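Long-range contact in gamma-glutamyltransferase 1 Threonine peptidase. MEROPS family T03 (Pseudomonas nitroreducens, PDB 7D9E), which probably transfers the gamma-glutamyl group of glutathione, glutamine and related donors to acceptor amines or water, as an N-terminal nucleophile (Ntn) hydrolase: residues 60-72 against 153-167. Residues are numbered along the deposited sequence; the frame is centred on the assembly and turned at random.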
ATOM      1  N   THR A  60      -7.888 -14.371   3.253  1.00 19.40           N
ATOM      2  CA  THR A  60      -6.507 -14.121   2.836  1.00 18.87           C
ATOM      3  C   THR A  60      -5.837 -13.073   3.718  1.00 15.73           C
ATOM      4  O   THR A  60      -4.684 -13.243   4.142  1.00 16.27           O
ATOM      5  CB  THR A  60      -6.517 -13.678   1.372  1.00 19.41           C
ATOM      6  OG1 THR A  60      -7.049 -14.730   0.557  1.00 20.69           O
ATOM      7  CG2 THR A  60      -5.100 -13.330   0.900  1.00 18.66           C
ATOM      8  N   ALA A  61      -6.553 -11.995   4.031  1.00 17.07           N
ATOM      9  CA  ALA A  61      -5.979 -10.940   4.856  1.00 17.06           C
ATOM     10  C   ALA A  61      -5.639 -11.446   6.248  1.00 14.58           C
ATOM     11  O   ALA A  61      -4.598 -11.087   6.805  1.00 17.01           O
ATOM     12  CB  ALA A  61      -6.942  -9.761   4.940  1.00 17.34           C
ATOM     13  N   PHE A  62      -6.499 -12.285   6.840  1.00 16.97           N
ATOM     14  CA  PHE A  62      -6.122 -12.831   8.144  1.00 18.24           C
ATOM     15  C   PHE A  62      -4.984 -13.831   8.011  1.00 15.81           C
ATOM     16  O   PHE A  62      -4.114 -13.900   8.891  1.00 17.07           O
ATOM     17  CB  PHE A  62      -7.328 -13.432   8.859  1.00 17.50           C
ATOM     18  CG  PHE A  62      -8.242 -12.409   9.486  1.00 17.83           C
ATOM     19  CD1 PHE A  62      -7.822 -11.645  10.553  1.00 20.44           C
ATOM     20  CD2 PHE A  62      -9.528 -12.232   9.001  1.00 17.98           C
ATOM     21  CE1 PHE A  62      -8.688 -10.714  11.156  1.00 18.67           C
ATOM     22  CE2 PHE A  62     -10.397 -11.309   9.593  1.00 20.32           C
ATOM     23  CZ  PHE A  62      -9.963 -10.536  10.646  1.00 20.05           C
ATOM     24  N   THR A  63      -4.938 -14.589   6.904  1.00 16.08           N
ATOM     25  CA  THR A  63      -3.836 -15.533   6.704  1.00 16.54           C
ATOM     26  C   THR A  63      -2.503 -14.806   6.648  1.00 15.45           C
ATOM     27  O   THR A  63      -1.544 -15.197   7.328  1.00 16.07           O
ATOM     28  CB  THR A  63      -4.050 -16.355   5.433  1.00 18.61           C
ATOM     29  OG1 THR A  63      -5.146 -17.252   5.636  1.00 20.37           O
ATOM     30  CG2 THR A  63      -2.829 -17.202   5.122  1.00 17.47           C
ATOM     31  N   LEU A  64      -2.432 -13.722   5.870  1.00 16.11           N
ATOM     32  CA  LEU A  64      -1.181 -12.983   5.757  1.00 16.07           C
ATOM     33  C   LEU A  64      -0.807 -12.253   7.043  1.00 14.21           C
ATOM     34  O   LEU A  64       0.379 -11.962   7.251  1.00 15.71           O
ATOM     35  CB  LEU A  64      -1.264 -12.018   4.580  1.00 16.46           C
ATOM     36  CG  LEU A  64      -1.468 -12.671   3.213  1.00 17.38           C
ATOM     37  CD1 LEU A  64      -1.798 -11.636   2.125  1.00 17.56           C
ATOM     38  CD2 LEU A  64      -0.238 -13.471   2.821  1.00 17.03           C
ATOM     39  N   ALA A  65      -1.781 -11.951   7.910  1.00 14.41           N
ATOM     40  CA  ALA A  65      -1.484 -11.413   9.229  1.00 15.42           C
ATOM     41  C   ALA A  65      -0.704 -12.409  10.075  1.00 17.09           C
ATOM     42  O   ALA A  65      -0.044 -12.011  11.049  1.00 17.38           O
ATOM     43  CB  ALA A  65      -2.790 -11.021   9.911  1.00 16.83           C
ATOM     44  N   VAL A  66      -0.755 -13.690   9.708  1.00 16.99           N
ATOM     45  CA  VAL A  66       0.044 -14.731  10.329  1.00 16.38           C
ATOM     46  C   VAL A  66       1.329 -14.993   9.548  1.00 15.48           C
ATOM     47  O   VAL A  66       2.421 -15.003  10.119  1.00 15.26           O
ATOM     48  CB  VAL A  66      -0.788 -16.023  10.468  1.00 16.63           C
ATOM     49  CG1 VAL A  66       0.065 -17.125  11.080  1.00 17.72           C
ATOM     50  CG2 VAL A  66      -2.041 -15.778  11.289  1.00 18.63           C
ATOM     51  N   THR A  67       1.219 -15.213   8.238  1.00 17.35           N
ATOM     52  CA  THR A  67       2.338 -15.704   7.446  1.00 16.20           C
ATOM     53  C   THR A  67       3.216 -14.611   6.866  1.00 15.57           C
ATOM     54  O   THR A  67       4.315 -14.928   6.402  1.00 15.97           O
ATOM     55  CB  THR A  67       1.851 -16.620   6.308  1.00 15.60           C
ATOM     56  OG1 THR A  67       1.120 -15.846   5.348  1.00 16.59           O
ATOM     57  CG2 THR A  67       0.976 -17.742   6.860  1.00 19.00           C
ATOM     58  N   TYR A  68       2.772 -13.342   6.891  1.00 15.11           N
ATOM     59  CA  TYR A  68       3.583 -12.365   6.183  1.00 15.06           C
ATOM     60  C   TYR A  68       3.602 -11.203   7.243  1.00 17.22           C
ATOM     61  O   TYR A  68       3.218 -10.071   6.929  1.00 15.72           O
ATOM     62  CB  TYR A  68       2.830 -11.891   4.987  1.00 16.87           C
ATOM     63  CG  TYR A  68       3.627 -11.283   3.846  1.00 13.93           C
ATOM     64  CD1 TYR A  68       4.134 -12.126   2.882  1.00 14.42           C
ATOM     65  CD2 TYR A  68       4.054  -9.984   3.830  1.00 19.23           C
ATOM     66  CE1 TYR A  68       4.856 -11.660   1.817  1.00 17.35           C
ATOM     67  CE2 TYR A  68       4.844  -9.504   2.773  1.00 21.76           C
ATOM     68  CZ  TYR A  68       5.241 -10.367   1.781  1.00 17.24           C
ATOM     69  OH  TYR A  68       6.029  -9.969   0.719  1.00 18.44           O
ATOM     70  N   PRO A  69       4.029 -11.469   8.488  1.00 16.91           N
ATOM     71  CA  PRO A  69       3.883 -10.459   9.561  1.00 15.36           C
ATOM     72  C   PRO A  69       4.686  -9.177   9.353  1.00 16.46           C
ATOM     73  O   PRO A  69       4.455  -8.181  10.078  1.00 18.20           O
ATOM     74  CB  PRO A  69       4.388 -11.198  10.811  1.00 19.60           C
ATOM     75  CG  PRO A  69       5.278 -12.271  10.280  1.00 21.12           C
ATOM     76  CD  PRO A  69       4.608 -12.716   8.996  1.00 17.87           C
ATOM     77  N   GLU A  70       5.629  -9.159   8.416  1.00 15.13           N
ATOM     78  CA  GLU A  70       6.307  -7.910   8.110  1.00 15.68           C
ATOM     79  C   GLU A  70       5.337  -6.855   7.599  1.00 15.29           C
ATOM     80  O   GLU A  70       5.639  -5.655   7.685  1.00 16.68           O
ATOM     81  CB  GLU A  70       7.447  -8.156   7.124  1.00 16.36           C
ATOM     82  CG  GLU A  70       7.060  -8.779   5.799  1.00 18.93           C
ATOM     83  CD  GLU A  70       7.140 -10.303   5.767  1.00 17.12           C
ATOM     84  OE1 GLU A  70       6.643 -10.960   6.718  1.00 16.52           O
ATOM     85  OE2 GLU A  70       7.721 -10.835   4.785  1.00 19.66           O
ATOM     86  N   ALA A  71       4.180  -7.266   7.073  1.00 15.97           N
ATOM     87  CA  ALA A  71       3.262  -6.327   6.446  1.00 14.55           C
ATOM     88  C   ALA A  71       1.797  -6.712   6.605  1.00 15.63           C
ATOM     89  O   ALA A  71       0.980  -5.867   6.976  1.00 15.98           O
ATOM     90  CB  ALA A  71       3.610  -6.162   4.964  1.00 16.96           C
ATOM     91  N   GLY A  72       1.444  -7.967   6.327  1.00 14.54           N
ATOM     92  CA  GLY A  72       0.118  -8.433   6.687  1.00 17.82           C
ATOM     93  C   GLY A  72      -0.078  -8.299   8.179  1.00 14.54           C
ATOM     94  O   GLY A  72       0.871  -8.439   8.953  1.00 14.95           O
ATOM     95  N   ALA A 153      -6.315 -18.960   8.912  1.00 19.98           N
ATOM     96  CA  ALA A 153      -5.321 -18.162   9.619  1.00 21.80           C
ATOM     97  C   ALA A 153      -5.038 -18.732  10.999  1.00 21.38           C
ATOM     98  O   ALA A 153      -3.880 -18.796  11.433  1.00 19.40           O
ATOM     99  CB  ALA A 153      -5.813 -16.721   9.728  1.00 22.06           C
ATOM    100  N   ILE A 154      -6.079 -19.139  11.722  1.00 20.54           N
ATOM    101  CA  ILE A 154      -5.854 -19.738  13.034  1.00 22.65           C
ATOM    102  C   ILE A 154      -4.936 -20.946  12.909  1.00 18.70           C
ATOM    103  O   ILE A 154      -4.031 -21.147  13.729  1.00 20.51           O
ATOM    104  CB  ILE A 154      -7.198 -20.111  13.682  1.00 22.59           C
ATOM    105  CG1 ILE A 154      -7.983 -18.847  14.036  1.00 22.85           C
ATOM    106  CG2 ILE A 154      -6.986 -20.956  14.924  1.00 22.35           C
ATOM    107  CD1 ILE A 154      -9.468 -19.106  14.214  1.00 25.95           C
ATOM    108  N   GLY A 155      -5.155 -21.766  11.877  1.00 22.50           N
ATOM    109  CA  GLY A 155      -4.336 -22.952  11.696  1.00 20.60           C
ATOM    110  C   GLY A 155      -2.878 -22.628  11.437  1.00 19.82           C
ATOM    111  O   GLY A 155      -1.995 -23.252  12.019  1.00 20.51           O
ATOM    112  N   TYR A 156      -2.611 -21.631  10.584  1.00 22.28           N
ATOM    113  CA  TYR A 156      -1.223 -21.243  10.325  1.00 19.74           C
ATOM    114  C   TYR A 156      -0.571 -20.676  11.573  1.00 17.53           C
ATOM    115  O   TYR A 156       0.632 -20.886  11.793  1.00 18.66           O
ATOM    116  CB  TYR A 156      -1.110 -20.256   9.153  1.00 19.18           C
ATOM    117  CG  TYR A 156      -1.269 -20.924   7.809  1.00 19.08           C
ATOM    118  CD1 TYR A 156      -0.363 -21.892   7.379  1.00 22.33           C
ATOM    119  CD2 TYR A 156      -2.337 -20.612   6.994  1.00 20.21           C
ATOM    120  CE1 TYR A 156      -0.521 -22.516   6.164  1.00 23.22           C
ATOM    121  CE2 TYR A 156      -2.504 -21.247   5.758  1.00 23.19           C
ATOM    122  CZ  TYR A 156      -1.593 -22.178   5.360  1.00 25.93           C
ATOM    123  OH  TYR A 156      -1.744 -22.812   4.151  1.00 27.84           O
ATOM    124  N   ALA A 157      -1.343 -20.003  12.438  1.00 18.47           N
ATOM    125  CA  ALA A 157      -0.765 -19.517  13.686  1.00 17.85           C
ATOM    126  C   ALA A 157      -0.467 -20.665  14.637  1.00 18.19           C
ATOM    127  O   ALA A 157       0.589 -20.687  15.281  1.00 19.82           O
ATOM    128  CB  ALA A 157      -1.711 -18.513  14.353  1.00 20.29           C
ATOM    129  N   GLN A 158      -1.372 -21.646  14.728  1.00 20.46           N
ATOM    130  CA  GLN A 158      -1.192 -22.758  15.654  1.00 23.92           C
ATOM    131  C   GLN A 158      -0.071 -23.703  15.232  1.00 21.93           C
ATOM    132  O   GLN A 158       0.747 -24.112  16.065  1.00 23.84           O
ATOM    133  CB  GLN A 158      -2.497 -23.562  15.752  1.00 25.68           C
ATOM    134  CG  GLN A 158      -3.584 -22.879  16.527  1.00 34.25           C
ATOM    135  CD  GLN A 158      -4.913 -23.595  16.398  1.00 29.43           C
ATOM    136  OE1 GLN A 158      -5.068 -24.517  15.585  1.00 32.77           O
ATOM    137  NE2 GLN A 158      -5.877 -23.170  17.193  1.00 33.44           N
ATOM    138  N   THR A 159      -0.061 -24.124  13.963  1.00 23.49           N
ATOM    139  CA  THR A 159       0.822 -25.194  13.517  1.00 23.17           C
ATOM    140  C   THR A 159       1.944 -24.723  12.605  1.00 23.12           C
ATOM    141  O   THR A 159       2.834 -25.524  12.292  1.00 26.13           O
ATOM    142  CB  THR A 159       0.033 -26.324  12.831  1.00 24.35           C
ATOM    143  OG1 THR A 159      -0.722 -25.814  11.731  1.00 28.08           O
ATOM    144  CG2 THR A 159      -0.926 -26.978  13.821  1.00 29.41           C
ATOM    145  N   GLY A 160       1.922 -23.475  12.167  1.00 20.46           N
ATOM    146  CA  GLY A 160       3.088 -22.801  11.634  1.00 19.43           C
ATOM    147  C   GLY A 160       3.039 -22.614  10.124  1.00 21.47           C
ATOM    148  O   GLY A 160       2.175 -23.133   9.414  1.00 20.35           O
ATOM    149  N   PHE A 161       3.993 -21.808   9.655  1.00 19.21           N
ATOM    150  CA  PHE A 161       4.288 -21.648   8.238  1.00 19.80           C
ATOM    151  C   PHE A 161       5.810 -21.573   8.095  1.00 19.77           C
ATOM    152  O   PHE A 161       6.523 -21.319   9.068  1.00 19.17           O
ATOM    153  CB  PHE A 161       3.650 -20.369   7.665  1.00 18.54           C
ATOM    154  CG  PHE A 161       4.299 -19.120   8.161  1.00 18.63           C
ATOM    155  CD1 PHE A 161       3.948 -18.582   9.387  1.00 17.74           C
ATOM    156  CD2 PHE A 161       5.278 -18.491   7.413  1.00 17.75           C
ATOM    157  CE1 PHE A 161       4.557 -17.445   9.848  1.00 17.36           C
ATOM    158  CE2 PHE A 161       5.896 -17.373   7.876  1.00 17.60           C
ATOM    159  CZ  PHE A 161       5.546 -16.847   9.100  1.00 18.36           C
ATOM    160  N   LYS A 162       6.301 -21.791   6.875  1.00 20.14           N
ATOM    161  CA  LYS A 162       7.732 -21.805   6.589  1.00 19.05           C
ATOM    162  C   LYS A 162       8.223 -20.391   6.275  1.00 17.59           C
ATOM    163  O   LYS A 162       7.736 -19.753   5.328  1.00 19.85           O
ATOM    164  CB  LYS A 162       8.014 -22.769   5.434  1.00 21.92           C
ATOM    165  CG  LYS A 162       9.469 -22.924   5.068  1.00 20.18           C
ATOM    166  CD  LYS A 162       9.663 -24.022   4.014  1.00 25.77           C
ATOM    167  CE  LYS A 162      11.140 -24.300   3.785  1.00 40.69           C
ATOM    168  NZ  LYS A 162      11.410 -24.871   2.432  1.00 60.67           N
ATOM    169  N   VAL A 163       9.180 -19.913   7.080  1.00 19.92           N
ATOM    170  CA  VAL A 163       9.743 -18.571   6.915  1.00 17.63           C
ATOM    171  C   VAL A 163      10.563 -18.507   5.628  1.00 19.22           C
ATOM    172  O   VAL A 163      11.380 -19.390   5.342  1.00 20.93           O
ATOM    173  CB  VAL A 163      10.592 -18.211   8.141  1.00 19.59           C
ATOM    174  CG1 VAL A 163      11.379 -16.925   7.917  1.00 19.89           C
ATOM    175  CG2 VAL A 163       9.695 -18.067   9.361  1.00 20.64           C
ATOM    176  N   ALA A 164      10.358 -17.449   4.850  1.00 17.05           N
ATOM    177  CA  ALA A 164      11.045 -17.225   3.591  1.00 19.18           C
ATOM    178  C   ALA A 164      12.389 -16.521   3.782  1.00 20.30           C
ATOM    179  O   ALA A 164      12.606 -15.796   4.756  1.00 18.00           O
ATOM    180  CB  ALA A 164      10.145 -16.366   2.694  1.00 19.11           C
ATOM    181  N   ASP A 165      13.291 -16.719   2.806  1.00 21.94           N
ATOM    182  CA  ASP A 165      14.597 -16.064   2.880  1.00 22.51           C
ATOM    183  C   ASP A 165      14.459 -14.543   2.877  1.00 21.27           C
ATOM    184  O   ASP A 165      15.107 -13.847   3.659  1.00 21.39           O
ATOM    185  CB  ASP A 165      15.492 -16.500   1.716  1.00 27.45           C
ATOM    186  CG  ASP A 165      15.976 -17.945   1.829  1.00 40.72           C
ATOM    187  OD1 ASP A 165      15.782 -18.584   2.879  1.00 42.74           O
ATOM    188  OD2 ASP A 165      16.560 -18.443   0.847  1.00 49.21           O
ATOM    189  N   GLN A 166      13.643 -13.996   1.964  1.00 21.41           N
ATOM    190  CA  GLN A 166      13.512 -12.544   1.905  1.00 20.12           C
ATOM    191  C   GLN A 166      12.865 -12.010   3.169  1.00 18.67           C
ATOM    192  O   GLN A 166      13.207 -10.914   3.640  1.00 21.47           O
ATOM    193  CB  GLN A 166      12.674 -12.127   0.683  1.00 24.83           C
ATOM    194  N   GLN A 167      11.940 -12.783   3.743  1.00 17.76           N
ATOM    195  CA  GLN A 167      11.277 -12.396   4.975  1.00 17.19           C
ATOM    196  C   GLN A 167      12.281 -12.285   6.116  1.00 17.82           C
ATOM    197  O   GLN A 167      12.229 -11.348   6.932  1.00 17.78           O
ATOM    198  CB  GLN A 167      10.236 -13.473   5.276  1.00 17.98           C
ATOM    199  CG  GLN A 167       9.406 -13.256   6.484  1.00 18.70           C
ATOM    200  CD  GLN A 167       8.302 -14.276   6.563  1.00 24.78           C
ATOM    201  OE1 GLN A 167       8.527 -15.472   6.339  1.00 20.24           O
ATOM    202  NE2 GLN A 167       7.076 -13.805   6.766  1.00 19.35           N
TER
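Ala-153 packs its methyl group against the backbone of helix 60-67, CB lying 3.4 Å from Phe-62 O. This small residue lets the two helices come close, their axes 8.4 Å apart; they run nearly parallel, at 14°. One turn on, Val-66 points toward the partner helix and straddles its backbone: CG1, anti to the backbone N (chi1 178°), reaches Ala-157 N at 3.5 Å, while CG2 touches Ala-153 O. Leu-206 of helix 200-212 packs against Val-66 too. The Phe-161 ring lies against the C-terminal end of helix 60-67, and Thr-67 CA sits over its middle in a CH-pi contact, 3.6 Å from the centroid. Helices 53-67 and 146-159 belong to the helical layer beside the antiparallel sheet of the large subunit of an Ntn hydrolase. At the partly exposed flank, Tyr-156 brings CD2 to 3.9 Å from Thr-63 CG2 and rests CB on Val-66 CG1 and Thr-67 CG2. Ile-154, partly exposed, and solvent-exposed Gln-158 turn away, toward helix 200-212. Beyond Phe-161 the contact turns polar. Extended Gln-167 spends both N-H groups of its amide nearly in plane, NE2 giving one to Thr-67 O (3.0 Å) and the other to the syn lone pair of Glu-70 OE1 (2.9 Å, 163°). Its OE1 accepts from Ala-164 N, fixing the flip of the amide. A leucine here would probably leave Thr-67 O and Glu-70 OE1 without this donor and the Ala-164 N-H without its acceptor. Glu-70 OE2 forms a salt bridge with Arg-186 of the other chain, tying the loop after helix 60-67 to the partner subunit.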